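Local atomic coordinates of endoglucanase (Clostridium thermocellum, PDB entry 2YIK), a protein that probably hydrolyses internal beta-1,4-glucosidic bonds of cellulose, as a glycoside hydrolase family 9 endoglucanase that carries calcium and zinc ions. Residues Phe49-Asn54 with Gly112-Ala117. Residues are numbered along the deposited sequence; the frame is centred on the assembly and turned at random.
With ZN (zinc ion), chain E.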
ATOM      1  N   PHE A  49       3.792   2.554 -13.148  1.00 27.38           N
ATOM      2  CA  PHE A  49       4.867   1.761 -13.726  1.00 27.99           C
ATOM      3  C   PHE A  49       5.890   1.262 -12.726  1.00 27.35           C
ATOM      4  O   PHE A  49       6.624   0.321 -13.017  1.00 27.57           O
ATOM      5  CB  PHE A  49       5.544   2.534 -14.854  1.00 27.60           C
ATOM      6  CG  PHE A  49       4.775   2.483 -16.131  1.00 28.54           C
ATOM      7  CD1 PHE A  49       4.976   1.448 -17.043  1.00 29.14           C
ATOM      8  CD2 PHE A  49       3.796   3.429 -16.395  1.00 27.83           C
ATOM      9  CE1 PHE A  49       4.196   1.357 -18.196  1.00 30.02           C
ATOM     10  CE2 PHE A  49       3.017   3.350 -17.535  1.00 27.75           C
ATOM     11  CZ  PHE A  49       3.218   2.313 -18.442  1.00 29.30           C
ATOM     12  N   PHE A  50       5.940   1.873 -11.547  1.00 26.25           N
ATOM     13  CA  PHE A  50       6.882   1.401 -10.542  1.00 26.08           C
ATOM     14  C   PHE A  50       6.457   0.004 -10.133  1.00 25.18           C
ATOM     15  O   PHE A  50       7.288  -0.849  -9.839  1.00 25.17           O
ATOM     16  CB  PHE A  50       6.889   2.278  -9.289  1.00 25.70           C
ATOM     17  CG  PHE A  50       7.767   1.722  -8.198  1.00 25.84           C
ATOM     18  CD1 PHE A  50       9.151   1.797  -8.296  1.00 25.40           C
ATOM     19  CD2 PHE A  50       7.208   1.091  -7.086  1.00 25.79           C
ATOM     20  CE1 PHE A  50       9.965   1.213  -7.330  1.00 26.71           C
ATOM     21  CE2 PHE A  50       8.011   0.506  -6.118  1.00 25.66           C
ATOM     22  CZ  PHE A  50       9.392   0.581  -6.229  1.00 26.35           C
ATOM     23  N   TYR A  51       5.153  -0.233 -10.115  1.00 25.40           N
ATOM     24  CA  TYR A  51       4.662  -1.537  -9.723  1.00 25.44           C
ATOM     25  C   TYR A  51       5.047  -2.591 -10.752  1.00 25.77           C
ATOM     26  O   TYR A  51       5.396  -3.712 -10.385  1.00 25.09           O
ATOM     27  CB  TYR A  51       3.154  -1.461  -9.481  1.00 24.53           C
ATOM     28  CG  TYR A  51       2.865  -0.619  -8.259  1.00 25.20           C
ATOM     29  CD1 TYR A  51       3.215  -1.070  -6.983  1.00 24.84           C
ATOM     30  CD2 TYR A  51       2.341   0.669  -8.381  1.00 24.38           C
ATOM     31  CE1 TYR A  51       3.058  -0.255  -5.858  1.00 26.11           C
ATOM     32  CE2 TYR A  51       2.181   1.493  -7.266  1.00 25.64           C
ATOM     33  CZ  TYR A  51       2.546   1.028  -6.007  1.00 24.85           C
ATOM     34  OH  TYR A  51       2.437   1.853  -4.912  1.00 22.56           O
ATOM     35  N   ASP A  52       5.022  -2.228 -12.031  1.00 26.04           N
ATOM     36  CA  ASP A  52       5.416  -3.177 -13.066  1.00 26.80           C
ATOM     37  C   ASP A  52       6.875  -3.568 -12.860  1.00 27.26           C
ATOM     38  O   ASP A  52       7.263  -4.710 -13.117  1.00 27.59           O
ATOM     39  CB  ASP A  52       5.261  -2.570 -14.463  1.00 27.80           C
ATOM     40  CG  ASP A  52       3.827  -2.226 -14.793  1.00 29.69           C
ATOM     41  OD1 ASP A  52       3.210  -1.468 -14.014  1.00 29.97           O
ATOM     42  OD2 ASP A  52       3.319  -2.710 -15.831  1.00 29.25           O
ATOM     43  N   ALA A  53       7.682  -2.618 -12.389  1.00 27.60           N
ATOM     44  CA  ALA A  53       9.101  -2.866 -12.168  1.00 26.57           C
ATOM     45  C   ALA A  53       9.371  -3.773 -10.980  1.00 27.36           C
ATOM     46  O   ALA A  53      10.455  -4.345 -10.875  1.00 28.37           O
ATOM     47  CB  ALA A  53       9.842  -1.543 -11.992  1.00 25.40           C
ATOM     48  N   ASN A  54       8.394  -3.903 -10.085  1.00 26.38           N
ATOM     49  CA  ASN A  54       8.558  -4.747  -8.905  1.00 27.23           C
ATOM     50  C   ASN A  54       7.754  -6.043  -8.912  1.00 27.39           C
ATOM     51  O   ASN A  54       7.750  -6.766  -7.918  1.00 27.41           O
ATOM     52  CB  ASN A  54       8.223  -3.973  -7.617  1.00 27.12           C
ATOM     53  CG  ASN A  54       9.369  -3.088  -7.138  1.00 27.12           C
ATOM     54  OD1 ASN A  54       9.525  -2.846  -5.937  1.00 29.21           O
ATOM     55  ND2 ASN A  54      10.161  -2.590  -8.073  1.00 24.78           N
ATOM     56  N   GLY A 112       4.423 -14.650  -6.728  1.00 26.01           N
ATOM     57  CA  GLY A 112       3.577 -13.547  -7.139  1.00 26.73           C
ATOM     58  C   GLY A 112       3.768 -12.297  -6.308  1.00 26.96           C
ATOM     59  O   GLY A 112       4.697 -12.203  -5.509  1.00 26.63           O
ATOM     60  N   GLY A 113       2.883 -11.328  -6.494  1.00 26.00           N
ATOM     61  CA  GLY A 113       3.006 -10.104  -5.731  1.00 26.89           C
ATOM     62  C   GLY A 113       4.138  -9.207  -6.203  1.00 26.80           C
ATOM     63  O   GLY A 113       4.605  -9.312  -7.343  1.00 25.94           O
ATOM     64  N   PHE A 114       4.618  -8.359  -5.299  1.00 26.70           N
ATOM     65  CA  PHE A 114       5.648  -7.385  -5.634  1.00 25.86           C
ATOM     66  C   PHE A 114       6.833  -7.349  -4.680  1.00 25.48           C
ATOM     67  O   PHE A 114       6.667  -7.583  -3.483  1.00 25.53           O
ATOM     68  CB  PHE A 114       5.014  -5.989  -5.651  1.00 25.38           C
ATOM     69  CG  PHE A 114       3.868  -5.845  -6.622  1.00 24.90           C
ATOM     70  CD1 PHE A 114       2.611  -6.360  -6.319  1.00 23.54           C
ATOM     71  CD2 PHE A 114       4.046  -5.184  -7.835  1.00 23.74           C
ATOM     72  CE1 PHE A 114       1.547  -6.219  -7.211  1.00 24.85           C
ATOM     73  CE2 PHE A 114       2.991  -5.035  -8.736  1.00 24.55           C
ATOM     74  CZ  PHE A 114       1.737  -5.552  -8.425  1.00 23.00           C
ATOM     75  N   HIS A 115       8.019  -7.058  -5.222  1.00 23.88           N
ATOM     76  CA  HIS A 115       9.231  -6.913  -4.413  1.00 25.54           C
ATOM     77  C   HIS A 115       8.909  -5.688  -3.586  1.00 25.22           C
ATOM     78  O   HIS A 115       8.164  -4.813  -4.007  1.00 25.17           O
ATOM     79  CB  HIS A 115      10.452  -6.604  -5.271  1.00 26.55           C
ATOM     80  CG  HIS A 115      10.781  -7.668  -6.259  1.00 27.96           C
ATOM     81  ND1 HIS A 115      11.134  -7.381  -7.560  1.00 29.04           N
ATOM     82  CD2 HIS A 115      10.838  -9.014  -6.142  1.00 26.81           C
ATOM     83  CE1 HIS A 115      11.392  -8.503  -8.201  1.00 30.09           C
ATOM     84  NE2 HIS A 115      11.221  -9.511  -7.362  1.00 30.03           N
ATOM     85  N   ASP A 116       9.502  -5.569  -2.424  1.00 25.82           N
ATOM     86  CA  ASP A 116       9.127  -4.449  -1.581  1.00 26.20           C
ATOM     87  C   ASP A 116       9.633  -3.073  -1.929  1.00 26.93           C
ATOM     88  O   ASP A 116       8.848  -2.106  -2.059  1.00 26.63           O
ATOM     89  CB  ASP A 116       9.560  -4.705  -0.153  1.00 26.50           C
ATOM     90  CG  ASP A 116       9.211  -3.539   0.799  1.00 28.56           C
ATOM     91  OD1 ASP A 116       8.011  -3.366   1.124  1.00 27.41           O
ATOM     92  OD2 ASP A 116      10.133  -2.807   1.225  1.00 27.92           O
ATOM     93  N   ALA A 117      10.919  -2.955  -2.188  1.00 26.53           N
ATOM     94  CA  ALA A 117      11.477  -1.663  -2.389  1.00 27.61           C
ATOM     95  C   ALA A 117      12.462  -1.678  -3.571  1.00 26.87           C
ATOM     96  O   ALA A 117      11.994  -1.606  -4.712  1.00 28.09           O
ATOM     97  CB  ALA A 117      12.200  -1.312  -1.041  1.00 26.29           C
TER
HETATM   98 ZN    ZN E1533      10.846 -11.689  -7.792  1.00 31.23          ZN
HETATM   99  O   HOH W   1      12.175  -5.555  -9.221  1.00 29.60           O
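N54 and Y51, on the short helix 49-54, meet F114 and H115 in a buried helix-to-loop contact, where the loop between strands 107-108 and 122-123 passes beside helix 49-54. One direct backbone bond ties the two: H115 N donates to N54 O over 2.7 Å, nearly straight at 165°. The same oxygen receives a CA-H...O contact from F114 CA at 3.2 Å and lies over one face of the H115 imidazole. A water adds a second link, donating to A53 O and accepting from H115 ND1, 2.7 Å from each and in the plane of the imidazole; A53 O also accepts a hydrogen bond from R69. With ND1 engaged this way, NE2 of H115 binds zinc at 2.2 Å, so the water probably helps fix the rotation of a metal ligand. The Y51 ring turns its edge to the face of F114 in a T-shaped pair, centroids 5.9 Å apart and planes at 89°. F114 in turn presents its own edge to Y51 O, 3.2 Å from CE2, while Y51 CB touches CE2 at 3.7 Å. I157 of helix 151-167 touches both side chains, and Y51 OH is hydrogen-bonded to I499 O. F50, its CG anti to the backbone N (chi1 175°), brings CZ to within 3.7 Å of A117 O, and the A117 side chain lies about 7 Å from that of H451, the predicted active-site residue. C72 and H73 complete the metal site, in which C56, just after the helix, and H115 tie the two segments together through the ion: a Cys2His2 zinc site within the family 9 catalytic domain.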